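Local coordinates for precorrin-6Y C5,15-methyltransferase (Corynebacterium diphtheriae, PDB 3HM2), which probably methylates a precorrin with S-adenosyl-L-methionine in adenosylcobalamin biosynthesis, this chain being the C-terminal domain of the longer enzyme, at residues Leu16-Leu21 / Gly37-Glu42. Sequence-based numbering, arbitrary orientation.
Sequences LAISAL and GSIAIE
In this domain, whose mixed sheet with strand order 3-2-1-4-5-7-6 marks the class I (Rossmann-like) S-adenosylmethionine-dependent methyltransferase fold, the C-terminal end of helix 9-21 packs against the N-terminal part of helix 38-44. Strand 27-32 connects the two helices, whose short segments approach to 10.4 Å between axes and cross at -62°. G37 belongs to a glycine-rich turn after that strand, consistent with the cofactor-binding motif of the family; a side chain here would collide with the carbonyl O of the residue before, so glycine suits the turn.

The apolar contact is centred on I39, whose two branches divide the work. Its first torsion sets CG1 beside the backbone N and CG2 anti to it. CD1 of I39, at the end of the CG1 branch, meets CB of A17 at 3.3 Å, a tight fit that suits a small methyl. CG2 serves two partners: CD1 of L21, crossing obliquely, lies 3.4 Å from CG2 of I39, again close, and CD1 of I18, which slides past I39 in the opposite direction, lies 3.6 Å from the same CG2. The branched L21 and I39, with the small A17, pack on F99 of strand 97-100.

Farther from the sheet, apolar and charged groups share the more open border. E42 extends CG anti to the backbone N (chi1 179°) and then bends at chi2 (47°), so its aliphatic part lies against I18 while its carboxylate forms a salt bridge with R45 through OE1. The I18 and E42 side chains cross at about a right angle, with CD1 of I18 3.7 Å from CG of E42.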
ATOM      1  N   LEU A  16     -13.299   7.134  -8.993  1.00 28.09           N
ATOM      2  CA  LEU A  16     -13.691   6.743  -7.633  1.00 26.05           C
ATOM      3  C   LEU A  16     -14.571   7.786  -6.966  1.00 29.52           C
ATOM      4  O   LEU A  16     -15.443   7.463  -6.148  1.00 26.65           O
ATOM      5  CB  LEU A  16     -12.468   6.475  -6.782  1.00 22.05           C
ATOM      6  CG  LEU A  16     -11.719   5.230  -7.222  1.00 30.44           C
ATOM      7  CD1 LEU A  16     -10.231   5.243  -6.802  1.00 34.56           C
ATOM      8  CD2 LEU A  16     -12.443   4.011  -6.681  1.00 30.35           C
ATOM      9  N   ALA A  17     -14.337   9.040  -7.335  1.00 34.00           N
ATOM     10  CA  ALA A  17     -15.109  10.154  -6.817  1.00 34.16           C
ATOM     11  C   ALA A  17     -16.494  10.174  -7.456  1.00 30.44           C
ATOM     12  O   ALA A  17     -17.476  10.461  -6.787  1.00 36.20           O
ATOM     13  CB  ALA A  17     -14.375  11.477  -7.044  1.00 33.76           C
ATOM     14  N   ILE A  18     -16.595   9.853  -8.741  1.00 24.38           N
ATOM     15  CA  ILE A  18     -17.925   9.736  -9.322  1.00 31.09           C
ATOM     16  C   ILE A  18     -18.695   8.572  -8.674  1.00 32.51           C
ATOM     17  O   ILE A  18     -19.801   8.754  -8.168  1.00 33.40           O
ATOM     18  CB  ILE A  18     -17.904   9.647 -10.864  1.00 35.21           C
ATOM     19  CG1 ILE A  18     -16.967  10.711 -11.451  1.00 39.96           C
ATOM     20  CG2 ILE A  18     -19.297   9.866 -11.427  1.00 35.12           C
ATOM     21  CD1 ILE A  18     -17.612  12.095 -11.681  1.00 31.73           C
ATOM     22  N   SER A  19     -18.100   7.385  -8.633  1.00 36.05           N
ATOM     23  CA  SER A  19     -18.784   6.246  -8.015  1.00 38.46           C
ATOM     24  C   SER A  19     -19.232   6.537  -6.575  1.00 39.95           C
ATOM     25  O   SER A  19     -20.235   5.992  -6.118  1.00 41.62           O
ATOM     26  CB  SER A  19     -17.923   4.975  -8.032  1.00 30.10           C
ATOM     27  OG  SER A  19     -17.342   4.736  -6.754  1.00 41.35           O
ATOM     28  N   ALA A  20     -18.486   7.391  -5.880  1.00 37.79           N
ATOM     29  CA  ALA A  20     -18.775   7.701  -4.486  1.00 31.52           C
ATOM     30  C   ALA A  20     -19.932   8.687  -4.369  1.00 26.51           C
ATOM     31  O   ALA A  20     -20.740   8.605  -3.444  1.00 34.57           O
ATOM     32  CB  ALA A  20     -17.535   8.252  -3.797  1.00 28.51           C
ATOM     33  N   LEU A  21     -20.007   9.620  -5.313  1.00 26.71           N
ATOM     34  CA  LEU A  21     -20.986  10.698  -5.252  1.00 31.99           C
ATOM     35  C   LEU A  21     -22.393  10.181  -5.535  1.00 42.28           C
ATOM     36  O   LEU A  21     -23.379  10.748  -5.064  1.00 47.36           O
ATOM     37  CB  LEU A  21     -20.625  11.808  -6.240  1.00 28.98           C
ATOM     38  CG  LEU A  21     -19.364  12.615  -5.921  1.00 35.16           C
ATOM     39  CD1 LEU A  21     -18.819  13.278  -7.177  1.00 23.79           C
ATOM     40  CD2 LEU A  21     -19.645  13.650  -4.842  1.00 29.66           C
ATOM     41  N   GLY A  37     -14.316  21.376 -12.063  1.00 56.59           N
ATOM     42  CA  GLY A  37     -14.820  21.054 -13.384  1.00 55.54           C
ATOM     43  C   GLY A  37     -14.638  19.589 -13.734  1.00 71.93           C
ATOM     44  O   GLY A  37     -15.508  18.976 -14.353  1.00 67.77           O
ATOM     45  N   SER A  38     -13.503  19.028 -13.335  1.00 71.80           N
ATOM     46  CA  SER A  38     -13.201  17.629 -13.611  1.00 73.01           C
ATOM     47  C   SER A  38     -14.386  16.731 -13.275  1.00 68.60           C
ATOM     48  O   SER A  38     -14.858  15.967 -14.116  1.00 61.65           O
ATOM     49  CB  SER A  38     -11.964  17.182 -12.829  1.00 76.14           C
ATOM     50  OG  SER A  38     -10.779  17.707 -13.403  1.00 87.35           O
ATOM     51  N   ILE A  39     -14.865  16.830 -12.038  1.00 58.36           N
ATOM     52  CA  ILE A  39     -15.939  15.968 -11.561  1.00 56.74           C
ATOM     53  C   ILE A  39     -17.288  16.408 -12.124  1.00 42.93           C
ATOM     54  O   ILE A  39     -18.202  15.597 -12.276  1.00 60.52           O
ATOM     55  CB  ILE A  39     -16.014  15.958 -10.023  1.00 54.07           C
ATOM     56  CG1 ILE A  39     -14.630  15.702  -9.423  1.00 39.71           C
ATOM     57  CG2 ILE A  39     -17.010  14.911  -9.545  1.00 60.01           C
ATOM     58  CD1 ILE A  39     -14.494  14.350  -8.758  1.00 40.17           C
ATOM     59  N   ALA A  40     -17.405  17.695 -12.429  1.00 40.72           N
ATOM     60  CA  ALA A  40     -18.687  18.282 -12.799  1.00 41.19           C
ATOM     61  C   ALA A  40     -19.125  17.821 -14.186  1.00 45.61           C
ATOM     62  O   ALA A  40     -20.253  17.364 -14.371  1.00 45.17           O
ATOM     63  CB  ALA A  40     -18.612  19.800 -12.740  1.00 43.52           C
ATOM     64  N   ILE A  41     -18.225  17.946 -15.156  1.00 39.88           N
ATOM     65  CA  ILE A  41     -18.560  17.676 -16.550  1.00 38.54           C
ATOM     66  C   ILE A  41     -18.717  16.180 -16.799  1.00 42.25           C
ATOM     67  O   ILE A  41     -19.410  15.765 -17.729  1.00 40.22           O
ATOM     68  CB  ILE A  41     -17.490  18.236 -17.505  1.00 42.51           C
ATOM     69  CG1 ILE A  41     -17.567  19.763 -17.556  1.00 41.98           C
ATOM     70  CG2 ILE A  41     -17.655  17.643 -18.896  1.00 47.60           C
ATOM     71  CD1 ILE A  41     -16.363  20.456 -16.958  1.00 43.26           C
ATOM     72  N   GLU A  42     -18.070  15.374 -15.963  1.00 39.37           N
ATOM     73  CA  GLU A  42     -18.280  13.931 -15.973  1.00 39.68           C
ATOM     74  C   GLU A  42     -19.562  13.556 -15.238  1.00 39.46           C
ATOM     75  O   GLU A  42     -20.379  12.788 -15.747  1.00 39.31           O
ATOM     76  CB  GLU A  42     -17.084  13.211 -15.346  1.00 34.52           C
ATOM     77  CG  GLU A  42     -17.228  11.699 -15.293  1.00 49.64           C
ATOM     78  CD  GLU A  42     -17.692  11.112 -16.612  1.00 60.23           C
ATOM     79  OE1 GLU A  42     -17.117  11.473 -17.660  1.00 65.21           O
ATOM     80  OE2 GLU A  42     -18.633  10.291 -16.600  1.00 55.38           O
TER